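Local coordinates for protein methyltransferase (Pyrococcus horikoshii, PDB 1IXK) that probably methylates cytidine in tRNA at carbon 5, using S-adenosyl-L-methionine as methyl donor, as a member of the RsmB/NOP family, at residues G29-R34 with Y298-E303; C247-E252 with A294-P299; K41-C46 with E303-F308; Q69-P74 with C81-P86. All coordinates share one frame; numbering follows the deposited sequence.

Contact 1: residues G29-R34 with Y298-E303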
loop_
_atom_site.group_PDB
_atom_site.type_symbol
_atom_site.label_atom_id
_atom_site.label_comp_id
_atom_site.label_asym_id
_atom_site.label_seq_id
_atom_site.Cartn_x
_atom_site.Cartn_y
_atom_site.Cartn_z
ATOM N N GLY A 29 0.171 12.621 -20.746
ATOM C CA GLY A 29 -0.491 13.171 -21.917
ATOM C C GLY A 29 -1.995 13.241 -21.733
ATOM O O GLY A 29 -2.473 13.527 -20.636
ATOM N N GLU A 30 -2.748 12.967 -22.797
ATOM C CA GLU A 30 -4.210 13.016 -22.733
ATOM C C GLU A 30 -4.820 12.092 -21.678
ATOM O O GLU A 30 -5.927 12.338 -21.201
ATOM C CB GLU A 30 -4.825 12.703 -24.104
ATOM C CG GLU A 30 -4.357 11.397 -24.741
ATOM C CD GLU A 30 -3.067 11.548 -25.531
ATOM O OE1 GLU A 30 -2.025 11.902 -24.934
ATOM O OE2 GLU A 30 -3.097 11.310 -26.759
ATOM N N ARG A 31 -4.105 11.034 -21.309
ATOM C CA ARG A 31 -4.609 10.109 -20.297
ATOM C C ARG A 31 -4.732 10.832 -18.953
ATOM O O ARG A 31 -5.473 10.402 -18.067
ATOM C CB ARG A 31 -3.671 8.904 -20.155
ATOM C CG ARG A 31 -4.162 7.858 -19.158
ATOM C CD ARG A 31 -3.139 6.757 -18.936
ATOM N NE ARG A 31 -3.613 5.771 -17.970
ATOM C CZ ARG A 31 -2.932 4.690 -17.599
ATOM N NH1 ARG A 31 -1.735 4.449 -18.113
ATOM N NH2 ARG A 31 -3.452 3.845 -16.716
ATOM N N ALA A 32 -4.006 11.936 -18.814
ATOM C CA ALA A 32 -4.035 12.716 -17.584
ATOM C C ALA A 32 -5.467 13.016 -17.139
ATOM O O ALA A 32 -5.807 12.847 -15.971
ATOM C CB ALA A 32 -3.258 14.017 -17.774
ATOM N N ILE A 33 -6.305 13.456 -18.071
ATOM C CA ILE A 33 -7.688 13.775 -17.749
ATOM C C ILE A 33 -8.465 12.535 -17.300
ATOM O O ILE A 33 -9.258 12.601 -16.364
ATOM C CB ILE A 33 -8.411 14.422 -18.966
ATOM C CG1 ILE A 33 -9.861 14.752 -18.604
ATOM C CG2 ILE A 33 -8.369 13.489 -20.159
ATOM C CD1 ILE A 33 -9.997 15.771 -17.497
ATOM N N ARG A 34 -8.227 11.406 -17.961
ATOM C CA ARG A 34 -8.917 10.167 -17.618
ATOM C C ARG A 34 -8.555 9.677 -16.214
ATOM O O ARG A 34 -9.392 9.122 -15.503
ATOM C CB ARG A 34 -8.609 9.087 -18.661
ATOM C CG ARG A 34 -9.027 9.486 -20.081
ATOM C CD ARG A 34 -9.242 8.282 -20.988
ATOM N NE ARG A 34 -8.005 7.604 -21.367
ATOM C CZ ARG A 34 -7.080 8.115 -22.174
ATOM N NH1 ARG A 34 -7.241 9.322 -22.698
ATOM N NH2 ARG A 34 -5.993 7.413 -22.467
ATOM N N TYR A 298 -3.415 2.539 -11.485
ATOM C CA TYR A 298 -4.084 3.779 -11.867
ATOM C C TYR A 298 -5.590 3.667 -11.683
ATOM O O TYR A 298 -6.190 2.639 -11.997
ATOM C CB TYR A 298 -3.764 4.102 -13.323
ATOM C CG TYR A 298 -2.325 4.493 -13.558
ATOM C CD1 TYR A 298 -1.858 5.754 -13.182
ATOM C CD2 TYR A 298 -1.430 3.610 -14.167
ATOM C CE1 TYR A 298 -0.543 6.129 -13.409
ATOM C CE2 TYR A 298 -0.107 3.976 -14.398
ATOM C CZ TYR A 298 0.328 5.240 -14.019
ATOM O OH TYR A 298 1.624 5.624 -14.266
ATOM N N PRO A 299 -6.223 4.735 -11.183
ATOM C CA PRO A 299 -7.669 4.735 -10.960
ATOM C C PRO A 299 -8.507 4.580 -12.224
ATOM O O PRO A 299 -9.670 4.207 -12.146
ATOM C CB PRO A 299 -7.910 6.070 -10.258
ATOM C CG PRO A 299 -6.841 6.943 -10.831
ATOM C CD PRO A 299 -5.636 6.036 -10.819
ATOM N N ASP A 300 -7.920 4.851 -13.386
ATOM C CA ASP A 300 -8.671 4.735 -14.629
ATOM C C ASP A 300 -8.703 3.318 -15.192
ATOM O O ASP A 300 -9.485 3.027 -16.098
ATOM C CB ASP A 300 -8.131 5.721 -15.678
ATOM C CG ASP A 300 -6.728 5.385 -16.149
ATOM O OD1 ASP A 300 -5.943 4.815 -15.358
ATOM O OD2 ASP A 300 -6.405 5.713 -17.312
ATOM N N VAL A 301 -7.874 2.428 -14.655
ATOM C CA VAL A 301 -7.868 1.053 -15.138
ATOM C C VAL A 301 -7.966 0.003 -14.028
ATOM O O VAL A 301 -8.502 -1.079 -14.246
ATOM C CB VAL A 301 -6.602 0.749 -15.994
ATOM C CG1 VAL A 301 -6.543 1.676 -17.196
ATOM C CG2 VAL A 301 -5.359 0.910 -15.162
ATOM N N HIS A 302 -7.468 0.320 -12.837
ATOM C CA HIS A 302 -7.487 -0.654 -11.749
ATOM C C HIS A 302 -8.542 -0.436 -10.671
ATOM O O HIS A 302 -8.624 -1.218 -9.720
ATOM C CB HIS A 302 -6.111 -0.724 -11.086
ATOM C CG HIS A 302 -4.994 -1.001 -12.043
ATOM N ND1 HIS A 302 -4.171 -0.012 -12.532
ATOM C CD2 HIS A 302 -4.578 -2.157 -12.614
ATOM C CE1 HIS A 302 -3.291 -0.546 -13.364
ATOM N NE2 HIS A 302 -3.517 -1.845 -13.430
ATOM N N GLU A 303 -9.336 0.620 -10.808
ATOM C CA GLU A 303 -10.378 0.912 -9.827
ATOM C C GLU A 303 -9.824 1.022 -8.408
ATOM O O GLU A 303 -10.435 0.545 -7.455
ATOM C CB GLU A 303 -11.463 -0.167 -9.868
ATOM C CG GLU A 303 -12.177 -0.273 -11.208
ATOM C CD GLU A 303 -13.397 -1.179 -11.157
ATOM O OE1 GLU A 303 -14.059 -1.335 -12.205
ATOM O OE2 GLU A 303 -13.697 -1.729 -10.074
HETATM O O HOH W 1 -7.582 5.347 -19.657
#
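Arg31 of helix 31-38 reaches across to Tyr298 and Asp300 in the loop that joins strands 295-297 and 307-314 of the methyltransferase sheet, so that an N-terminal helix is tied to the Rossmann-like class I domain by a salt bridge and a cation-pi contact. From CB the chain runs extended, with CG anti to the backbone N (chi1 -177°). CG passes 3.6 Å from Asp300 OD2, and CD follows it past the same oxygen. NE then donates to Asp300 OD2 at 2.9 Å, and NH2 donates to Asp300 OD1 at 3.0 Å, a side-on grip in which each carboxylate oxygen offers its syn lone pair. CZ lies over one face of the Tyr298 ring, 4.3 Å from the centroid, with the guanidinium and ring planes 54° apart. NH2 comes 3.3 Å from Tyr298 CD2 and touches both Val301 methyls, while NH1 lies 4.0 Å from Tyr298 CD2. NH2 is also salt-bridged to Glu276, and Tyr298 OH is hydrogen-bonded to Trp28 NE1, so Arg31 and Tyr298 each have a further polar partner. An alanine in place of Arg31 would probably leave Asp300 and Glu276 without this shared cation and the face of Tyr298 without its guanidinium. Arg34 meets Asp300 through water: the water donates to Asp300 OD2 at 2.6 Å and accepts from Arg34 NE at 2.9 Å.

Contact 2: residues C247-E252 with A294-P299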
loop_
_atom_site.group_PDB
_atom_site.type_symbol
_atom_site.label_atom_id
_atom_site.label_comp_id
_atom_site.label_asym_id
_atom_site.label_seq_id
_atom_site.Cartn_x
_atom_site.Cartn_y
_atom_site.Cartn_z
ATOM N N CYS A 247 0.522 5.937 -1.992
ATOM C CA CYS A 247 -0.728 6.170 -2.697
ATOM C C CYS A 247 -0.613 7.529 -3.361
ATOM O O CYS A 247 -1.543 8.332 -3.346
ATOM C CB CYS A 247 -1.908 6.147 -1.733
ATOM S SG CYS A 247 -2.544 4.467 -1.447
ATOM N N SER A 248 0.552 7.771 -3.950
ATOM C CA SER A 248 0.832 9.031 -4.623
ATOM C C SER A 248 1.155 8.798 -6.092
ATOM O O SER A 248 1.691 7.754 -6.458
ATOM C CB SER A 248 2.019 9.723 -3.946
ATOM O OG SER A 248 2.461 10.849 -4.687
ATOM N N LEU A 249 0.826 9.776 -6.927
ATOM C CA LEU A 249 1.113 9.693 -8.354
ATOM C C LEU A 249 2.433 10.395 -8.668
ATOM O O LEU A 249 2.989 10.228 -9.758
ATOM C CB LEU A 249 0.007 10.375 -9.161
ATOM C CG LEU A 249 -1.381 9.746 -9.138
ATOM C CD1 LEU A 249 -2.371 10.690 -9.815
ATOM C CD2 LEU A 249 -1.331 8.398 -9.839
ATOM N N GLU A 250 2.937 11.166 -7.708
ATOM C CA GLU A 250 4.165 11.943 -7.905
ATOM C C GLU A 250 5.452 11.134 -8.002
ATOM O O GLU A 250 5.778 10.348 -7.109
ATOM C CB GLU A 250 4.348 12.979 -6.779
ATOM C CG GLU A 250 3.107 13.770 -6.374
ATOM C CD GLU A 250 2.357 14.360 -7.550
ATOM O OE1 GLU A 250 3.002 14.844 -8.505
ATOM O OE2 GLU A 250 1.111 14.349 -7.513
ATOM N N PRO A 251 6.212 11.329 -9.089
ATOM C CA PRO A 251 7.470 10.594 -9.247
ATOM C C PRO A 251 8.438 10.903 -8.103
ATOM O O PRO A 251 9.234 10.054 -7.717
ATOM C CB PRO A 251 7.995 11.091 -10.592
ATOM C CG PRO A 251 6.738 11.384 -11.359
ATOM C CD PRO A 251 5.877 12.075 -10.314
ATOM N N GLU A 252 8.364 12.120 -7.558
ATOM C CA GLU A 252 9.258 12.510 -6.468
ATOM C C GLU A 252 9.115 11.639 -5.222
ATOM O O GLU A 252 10.078 11.458 -4.476
ATOM C CB GLU A 252 9.047 13.987 -6.082
ATOM C CG GLU A 252 9.558 15.001 -7.113
ATOM C CD GLU A 252 8.546 15.325 -8.193
ATOM O OE1 GLU A 252 7.526 14.601 -8.307
ATOM O OE2 GLU A 252 8.776 16.310 -8.937
ATOM N N ALA A 294 9.344 -2.015 -10.648
ATOM C CA ALA A 294 8.374 -1.366 -9.766
ATOM C C ALA A 294 7.063 -1.243 -10.541
ATOM O O ALA A 294 7.072 -1.239 -11.772
ATOM C CB ALA A 294 8.878 0.015 -9.357
ATOM N N ARG A 295 5.945 -1.128 -9.829
ATOM C CA ARG A 295 4.636 -1.057 -10.472
ATOM C C ARG A 295 3.782 0.111 -10.005
ATOM O O ARG A 295 4.004 0.674 -8.940
ATOM C CB ARG A 295 3.845 -2.343 -10.199
ATOM C CG ARG A 295 4.662 -3.623 -10.270
ATOM C CD ARG A 295 5.346 -3.773 -11.608
ATOM N NE ARG A 295 4.405 -3.985 -12.702
ATOM C CZ ARG A 295 4.762 -4.058 -13.980
ATOM N NH1 ARG A 295 6.035 -3.932 -14.318
ATOM N NH2 ARG A 295 3.850 -4.257 -14.922
ATOM N N ARG A 296 2.797 0.455 -10.822
ATOM C CA ARG A 296 1.853 1.520 -10.513
ATOM C C ARG A 296 0.443 1.051 -10.837
ATOM O O ARG A 296 0.221 0.343 -11.827
ATOM C CB ARG A 296 2.137 2.770 -11.352
ATOM C CG ARG A 296 3.172 3.717 -10.767
ATOM C CD ARG A 296 3.390 4.890 -11.715
ATOM N NE ARG A 296 4.298 5.895 -11.169
ATOM C CZ ARG A 296 3.917 7.096 -10.753
ATOM N NH1 ARG A 296 2.637 7.446 -10.814
ATOM N NH2 ARG A 296 4.816 7.958 -10.292
ATOM N N LEU A 297 -0.505 1.452 -9.997
ATOM C CA LEU A 297 -1.909 1.138 -10.210
ATOM C C LEU A 297 -2.548 2.492 -10.483
ATOM O O LEU A 297 -2.245 3.478 -9.806
ATOM C CB LEU A 297 -2.537 0.506 -8.965
ATOM C CG LEU A 297 -2.059 -0.892 -8.571
ATOM C CD1 LEU A 297 -2.790 -1.335 -7.308
ATOM C CD2 LEU A 297 -2.313 -1.872 -9.713
ATOM N N TYR A 298 -3.415 2.539 -11.485
ATOM C CA TYR A 298 -4.084 3.779 -11.867
ATOM C C TYR A 298 -5.590 3.667 -11.683
ATOM O O TYR A 298 -6.190 2.639 -11.997
ATOM C CB TYR A 298 -3.764 4.102 -13.323
ATOM C CG TYR A 298 -2.325 4.493 -13.558
ATOM C CD1 TYR A 298 -1.858 5.754 -13.182
ATOM C CD2 TYR A 298 -1.430 3.610 -14.167
ATOM C CE1 TYR A 298 -0.543 6.129 -13.409
ATOM C CE2 TYR A 298 -0.107 3.976 -14.398
ATOM C CZ TYR A 298 0.328 5.240 -14.019
ATOM O OH TYR A 298 1.624 5.624 -14.266
ATOM N N PRO A 299 -6.223 4.735 -11.183
ATOM C CA PRO A 299 -7.669 4.735 -10.960
ATOM C C PRO A 299 -8.507 4.580 -12.224
ATOM O O PRO A 299 -9.670 4.207 -12.146
ATOM C CB PRO A 299 -7.910 6.070 -10.258
ATOM C CG PRO A 299 -6.841 6.943 -10.831
ATOM C CD PRO A 299 -5.636 6.036 -10.819
#
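Arg296 and Leu249 bury the most surface here, joining strand 295-297 to the loop that follows strand 240-246 and carries Cys247, the predicted nucleophile. The arginine chain is extended from CG to NE and presents its guanidinium end-on to a backbone carbonyl: NH1 and NH2 both donate to Leu249 O, each at 3.0 Å. That oxygen lies in the guanidinium plane, yet both nitrogens approach it from the same face of the carbonyl plane. Pro251 CG packs 4.1 Å from Arg296 NH2, and Leu249 CD2 makes an apolar contact with Tyr298 CD1 at 4.3 Å. Replacing Arg296 by a leucine would probably leave Leu249 O without its two donors and Glu255, which is salt-bridged to Arg296 NE, without its mate. Ser248 OG, also hydrogen-bonded to Glu253 OE2, accepts from Glu250 N in an ST turn. Since the contact is buried, two N-H groups supply a main-chain oxygen with partners, and the Glu255 carboxylate is likely to offset the arginine's charge.

Contact 3: residues K41-C46 with E303-F308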
loop_
_atom_site.group_PDB
_atom_site.type_symbol
_atom_site.label_atom_id
_atom_site.label_comp_id
_atom_site.label_asym_id
_atom_site.label_seq_id
_atom_site.Cartn_x
_atom_site.Cartn_y
_atom_site.Cartn_z
ATOM N N LYS A 41 -14.287 9.422 -8.494
ATOM C CA LYS A 41 -15.306 8.414 -8.201
ATOM C C LYS A 41 -15.003 7.551 -6.976
ATOM O O LYS A 41 -13.849 7.240 -6.690
ATOM C CB LYS A 41 -15.495 7.511 -9.422
ATOM C CG LYS A 41 -15.943 8.252 -10.666
ATOM C CD LYS A 41 -15.945 7.344 -11.882
ATOM C CE LYS A 41 -16.450 8.083 -13.114
ATOM N NZ LYS A 41 -15.687 9.342 -13.366
ATOM N N PRO A 42 -16.050 7.149 -6.235
ATOM C CA PRO A 42 -15.873 6.317 -5.042
ATOM C C PRO A 42 -15.383 4.924 -5.429
ATOM O O PRO A 42 -15.694 4.431 -6.511
ATOM C CB PRO A 42 -17.278 6.272 -4.438
ATOM C CG PRO A 42 -17.916 7.530 -4.940
ATOM C CD PRO A 42 -17.451 7.577 -6.366
ATOM N N LEU A 43 -14.615 4.298 -4.546
ATOM C CA LEU A 43 -14.107 2.959 -4.810
ATOM C C LEU A 43 -15.106 1.936 -4.285
ATOM O O LEU A 43 -15.907 2.237 -3.396
ATOM C CB LEU A 43 -12.763 2.753 -4.107
ATOM C CG LEU A 43 -11.599 3.650 -4.531
ATOM C CD1 LEU A 43 -10.396 3.372 -3.645
ATOM C CD2 LEU A 43 -11.265 3.403 -6.000
ATOM N N PRO A 44 -15.084 0.716 -4.840
ATOM C CA PRO A 44 -16.002 -0.332 -4.390
ATOM C C PRO A 44 -15.567 -0.717 -2.981
ATOM O O PRO A 44 -14.461 -0.378 -2.564
ATOM C CB PRO A 44 -15.746 -1.466 -5.380
ATOM C CG PRO A 44 -15.220 -0.760 -6.604
ATOM C CD PRO A 44 -14.307 0.265 -6.007
ATOM N N ARG A 45 -16.427 -1.403 -2.241
ATOM C CA ARG A 45 -16.068 -1.840 -0.898
ATOM C C ARG A 45 -15.460 -3.232 -1.057
ATOM O O ARG A 45 -16.084 -4.124 -1.633
ATOM C CB ARG A 45 -17.310 -1.888 0.001
ATOM C CG ARG A 45 -17.025 -2.316 1.430
ATOM C CD ARG A 45 -18.212 -2.090 2.364
ATOM N NE ARG A 45 -18.456 -0.674 2.630
ATOM C CZ ARG A 45 -19.162 0.133 1.842
ATOM N NH1 ARG A 45 -19.714 -0.329 0.726
ATOM N NH2 ARG A 45 -19.310 1.412 2.168
ATOM N N CYS A 46 -14.237 -3.415 -0.569
ATOM C CA CYS A 46 -13.566 -4.706 -0.693
ATOM C C CYS A 46 -13.238 -5.307 0.668
ATOM O O CYS A 46 -13.170 -4.601 1.678
ATOM C CB CYS A 46 -12.273 -4.558 -1.503
ATOM S SG CYS A 46 -12.410 -3.609 -3.054
ATOM N N GLU A 303 -9.336 0.620 -10.808
ATOM C CA GLU A 303 -10.378 0.912 -9.827
ATOM C C GLU A 303 -9.824 1.022 -8.408
ATOM O O GLU A 303 -10.435 0.545 -7.455
ATOM C CB GLU A 303 -11.463 -0.167 -9.868
ATOM C CG GLU A 303 -12.177 -0.273 -11.208
ATOM C CD GLU A 303 -13.397 -1.179 -11.157
ATOM O OE1 GLU A 303 -14.059 -1.335 -12.205
ATOM O OE2 GLU A 303 -13.697 -1.729 -10.074
ATOM N N THR A 304 -8.659 1.646 -8.278
ATOM C CA THR A 304 -8.017 1.844 -6.982
ATOM C C THR A 304 -7.538 3.286 -6.986
ATOM O O THR A 304 -7.730 3.999 -7.966
ATOM C CB THR A 304 -6.770 0.944 -6.813
ATOM O OG1 THR A 304 -5.785 1.315 -7.787
ATOM C CG2 THR A 304 -7.125 -0.524 -7.002
ATOM N N SER A 305 -6.919 3.719 -5.896
ATOM C CA SER A 305 -6.383 5.072 -5.838
ATOM C C SER A 305 -5.072 4.983 -6.614
ATOM O O SER A 305 -4.659 3.890 -6.993
ATOM C CB SER A 305 -6.077 5.472 -4.392
ATOM O OG SER A 305 -7.211 5.326 -3.555
ATOM N N GLY A 306 -4.426 6.119 -6.864
ATOM C CA GLY A 306 -3.143 6.083 -7.547
ATOM C C GLY A 306 -2.251 5.315 -6.588
ATOM O O GLY A 306 -2.246 5.611 -5.399
ATOM N N PHE A 307 -1.488 4.351 -7.092
ATOM C CA PHE A 307 -0.663 3.510 -6.228
ATOM C C PHE A 307 0.707 3.210 -6.855
ATOM O O PHE A 307 0.835 3.144 -8.071
ATOM C CB PHE A 307 -1.442 2.207 -5.997
ATOM C CG PHE A 307 -0.777 1.228 -5.084
ATOM C CD1 PHE A 307 -0.859 1.371 -3.704
ATOM C CD2 PHE A 307 -0.104 0.126 -5.607
ATOM C CE1 PHE A 307 -0.293 0.419 -2.852
ATOM C CE2 PHE A 307 0.463 -0.825 -4.770
ATOM C CZ PHE A 307 0.371 -0.677 -3.387
ATOM N N PHE A 308 1.719 3.034 -6.012
ATOM C CA PHE A 308 3.078 2.727 -6.468
ATOM C C PHE A 308 3.657 1.701 -5.515
ATOM O O PHE A 308 3.493 1.815 -4.300
ATOM C CB PHE A 308 3.961 3.981 -6.427
ATOM C CG PHE A 308 5.411 3.717 -6.732
ATOM C CD1 PHE A 308 5.850 3.588 -8.047
ATOM C CD2 PHE A 308 6.347 3.608 -5.698
ATOM C CE1 PHE A 308 7.200 3.358 -8.334
ATOM C CE2 PHE A 308 7.701 3.376 -5.975
ATOM C CZ PHE A 308 8.124 3.252 -7.299
#
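Leu43 makes the larger part of this contact, laying its two methyl groups against the backbone of Glu303 and Thr304 and the hydroxyl of Ser305 just ahead of strand 307-314. Its CG stands anti to the carbonyl carbon (chi1 -63°), and from there the branches divide. CD2 rests 3.3 Å from Glu303 O and 3.7 Å from Thr304 CA, whereas CD1 lies 3.7 Å from Ser305 OG, a hydroxyl that also has a weak hydrogen bond to Glu104. No hydrogen bond crosses between the two segments; the leucine packs on polar main chain and one hydroxyl, and Thr304 O and Ser305 N are buried by the contact with no partner in the model. Segment 41-46 is the extended connection from helix 31-38 to strand 46-49 of the four-stranded antiparallel N-terminal sheet, and here passes over the loop leading into strand 307-314 of the Rossmann-like methyltransferase sheet. Pro44 comes next: its CG sits 3.9 Å from Glu303 OE2, the ring and the extended glutamate chain crossing at about a right angle, and its CD is 4.1 Å from Glu303 O. Thr304 CB points away from the 41-46 connection, and Thr304 OG1 donates to Ser305 O at 2.9 Å. Beyond Pro44, Arg45 forms a salt bridge with Glu85, and Cys46 begins strand 46-49, joined by a disulfide to Cys81.

Contact 4: residues Q69-P74 with C81-P86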
loop_
_atom_site.group_PDB
_atom_site.type_symbol
_atom_site.label_atom_id
_atom_site.label_comp_id
_atom_site.label_asym_id
_atom_site.label_seq_id
_atom_site.Cartn_x
_atom_site.Cartn_y
_atom_site.Cartn_z
ATOM N N GLN A 69 -22.235 -10.776 -3.512
ATOM C CA GLN A 69 -21.526 -11.216 -4.709
ATOM C C GLN A 69 -20.273 -10.351 -4.782
ATOM O O GLN A 69 -20.284 -9.195 -4.361
ATOM C CB GLN A 69 -22.396 -11.041 -5.957
ATOM C CG GLN A 69 -23.702 -11.825 -5.887
ATOM C CD GLN A 69 -24.522 -11.733 -7.163
ATOM O OE1 GLN A 69 -24.695 -10.654 -7.726
ATOM N NE2 GLN A 69 -25.043 -12.868 -7.613
ATOM N N PHE A 70 -19.188 -10.913 -5.299
ATOM C CA PHE A 70 -17.931 -10.177 -5.357
ATOM C C PHE A 70 -16.958 -10.748 -6.376
ATOM O O PHE A 70 -17.103 -11.889 -6.812
ATOM C CB PHE A 70 -17.277 -10.192 -3.974
ATOM C CG PHE A 70 -17.552 -11.447 -3.189
ATOM C CD1 PHE A 70 -18.640 -11.514 -2.318
ATOM C CD2 PHE A 70 -16.758 -12.579 -3.354
ATOM C CE1 PHE A 70 -18.933 -12.690 -1.623
ATOM C CE2 PHE A 70 -17.043 -13.765 -2.663
ATOM C CZ PHE A 70 -18.135 -13.816 -1.797
ATOM N N LYS A 71 -15.962 -9.943 -6.738
ATOM C CA LYS A 71 -14.938 -10.349 -7.698
ATOM C C LYS A 71 -13.587 -10.387 -6.991
ATOM O O LYS A 71 -13.356 -9.655 -6.034
ATOM C CB LYS A 71 -14.850 -9.353 -8.853
ATOM C CG LYS A 71 -16.137 -9.133 -9.613
ATOM C CD LYS A 71 -15.937 -8.069 -10.681
ATOM C CE LYS A 71 -15.445 -6.760 -10.068
ATOM N NZ LYS A 71 -15.213 -5.703 -11.092
ATOM N N ARG A 72 -12.690 -11.230 -7.478
ATOM C CA ARG A 72 -11.373 -11.350 -6.867
ATOM C C ARG A 72 -10.485 -10.139 -7.119
ATOM O O ARG A 72 -10.593 -9.478 -8.149
ATOM C CB ARG A 72 -10.665 -12.595 -7.405
ATOM C CG ARG A 72 -10.559 -13.740 -6.413
ATOM C CD ARG A 72 -9.640 -13.395 -5.246
ATOM N NE ARG A 72 -8.311 -12.980 -5.695
ATOM C CZ ARG A 72 -7.480 -13.742 -6.405
ATOM N NH1 ARG A 72 -7.834 -14.974 -6.755
ATOM N NH2 ARG A 72 -6.292 -13.272 -6.764
ATOM N N VAL A 73 -9.623 -9.833 -6.156
ATOM C CA VAL A 73 -8.671 -8.752 -6.343
ATOM C C VAL A 73 -7.520 -9.553 -6.949
ATOM O O VAL A 73 -7.020 -10.498 -6.339
ATOM C CB VAL A 73 -8.246 -8.085 -5.006
ATOM C CG1 VAL A 73 -9.456 -7.445 -4.333
ATOM C CG2 VAL A 73 -7.609 -9.106 -4.080
ATOM N N PRO A 74 -7.110 -9.203 -8.172
ATOM C CA PRO A 74 -6.031 -9.875 -8.907
ATOM C C PRO A 74 -4.757 -10.213 -8.132
ATOM O O PRO A 74 -4.241 -11.326 -8.225
ATOM C CB PRO A 74 -5.755 -8.914 -10.058
ATOM C CG PRO A 74 -7.099 -8.287 -10.304
ATOM C CD PRO A 74 -7.570 -8.006 -8.900
ATOM N N CYS A 81 -13.805 -7.778 -4.021
ATOM C CA CYS A 81 -14.493 -6.496 -4.009
ATOM C C CYS A 81 -15.967 -6.751 -4.334
ATOM O O CYS A 81 -16.304 -7.462 -5.284
ATOM C CB CYS A 81 -13.863 -5.515 -5.003
ATOM S SG CYS A 81 -12.170 -4.976 -4.546
ATOM N N LEU A 82 -16.836 -6.181 -3.515
ATOM C CA LEU A 82 -18.277 -6.361 -3.659
ATOM C C LEU A 82 -18.921 -5.813 -4.927
ATOM O O LEU A 82 -18.618 -4.703 -5.368
ATOM C CB LEU A 82 -18.972 -5.766 -2.439
ATOM C CG LEU A 82 -18.702 -6.520 -1.143
ATOM C CD1 LEU A 82 -18.951 -5.617 0.055
ATOM C CD2 LEU A 82 -19.597 -7.763 -1.103
ATOM N N THR A 83 -19.815 -6.615 -5.504
ATOM C CA THR A 83 -20.561 -6.243 -6.700
ATOM C C THR A 83 -22.041 -6.255 -6.329
ATOM O O THR A 83 -22.872 -5.660 -7.014
ATOM C CB THR A 83 -20.311 -7.224 -7.858
ATOM O OG1 THR A 83 -20.585 -8.562 -7.428
ATOM C CG2 THR A 83 -18.867 -7.129 -8.323
ATOM N N ARG A 84 -22.357 -6.947 -5.240
ATOM C CA ARG A 84 -23.725 -7.010 -4.730
ATOM C C ARG A 84 -23.646 -7.069 -3.216
ATOM O O ARG A 84 -23.179 -8.050 -2.640
ATOM C CB ARG A 84 -24.476 -8.244 -5.238
ATOM C CG ARG A 84 -25.970 -8.247 -4.856
ATOM C CD ARG A 84 -26.707 -9.428 -5.479
ATOM N NE ARG A 84 -28.163 -9.266 -5.465
ATOM C CZ ARG A 84 -28.946 -9.462 -4.407
ATOM N NH1 ARG A 84 -30.259 -9.282 -4.514
ATOM N NH2 ARG A 84 -28.430 -9.849 -3.246
ATOM N N GLU A 85 -24.093 -6.003 -2.573
ATOM C CA GLU A 85 -24.070 -5.938 -1.126
ATOM C C GLU A 85 -25.503 -5.760 -0.673
ATOM O O GLU A 85 -25.935 -4.634 -0.404
ATOM C CB GLU A 85 -23.234 -4.747 -0.665
ATOM C CG GLU A 85 -22.743 -4.848 0.762
ATOM C CD GLU A 85 -21.857 -3.679 1.147
ATOM O OE1 GLU A 85 -21.458 -2.913 0.245
ATOM O OE2 GLU A 85 -21.554 -3.531 2.349
ATOM N N PRO A 86 -26.264 -6.867 -0.581
ATOM C CA PRO A 86 -27.648 -6.714 -0.146
ATOM C C PRO A 86 -27.693 -5.744 1.012
ATOM O O PRO A 86 -28.214 -4.629 0.853
ATOM C CB PRO A 86 -28.066 -8.140 0.243
ATOM C CG PRO A 86 -26.794 -8.828 0.518
ATOM C CD PRO A 86 -25.883 -8.286 -0.552
#
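Gln69 O accepts two backbone N-H groups, from Thr83 N at 2.9 Å and Arg84 N at 3.2 Å, both arriving from the same face of its carbonyl plane. With two consecutive residues opposite one, this is a classic beta bulge, set at the end of the antiparallel hairpin of strands 69-73 and 79-82. Gln69 N completes the pair by donating to Arg84 O. Beyond the bulge, Phe70 faces Leu82 as a non-hydrogen-bonded pair, and Lys71 and Cys81 exchange two backbone bonds, Cys81 N to Lys71 O being the shorter at 2.8 Å.

Gln69, Lys71, Cys81 and Arg84 send their side chains to one face. There Gln69 OE1 lies 3.3 Å from Arg84 CD, the amide and guanidinium planes 78° apart, while Arg84 NH2 is held by Gly67 O. Thr83 CG2, anti to its carbonyl carbon, meets the methylenes of Lys71, 3.6 Å from Lys71 CG. Cys81 SG packs 3.7 Å from Val73 CG1, and its disulfide to Cys46 links the hairpin to strand 46-49. On the other face Phe70 CD1 meets Leu82 CD2 at 4.1 Å. Strand 69-73 is the outermost on its side of the four-stranded N-terminal sheet; Phe70 packs on helix 56-65 and meets the rings of Phe47 and Phe80 edge-to-face, and Val73 and Cys81 rest on helix 105-114.

In the fold
Contacts 1, 2 and 3 all draw on the chain from strand 295-297 into strand 307-314: contacts 1 and 2 share Tyr298 and Pro299, contacts 1 and 3 share Glu303. Their centres lie about 11 to 12 Å apart. Strands 295-297 and 307-314 are sheet neighbours, which ties contact 2 to contact 3 through Leu297 and Phe307. Contact 4 stands further off, about 22 Å from contact 1 and about 24 Å from contact 2 between centres, but the Cys46-Cys81 disulfide joins it to contact 3. Contact 2 contains the predicted nucleophile Cys247, here in a disulfide with Cys197; the side chain of Ser305 in contact 3 lies about 5 Å from that of Cys247.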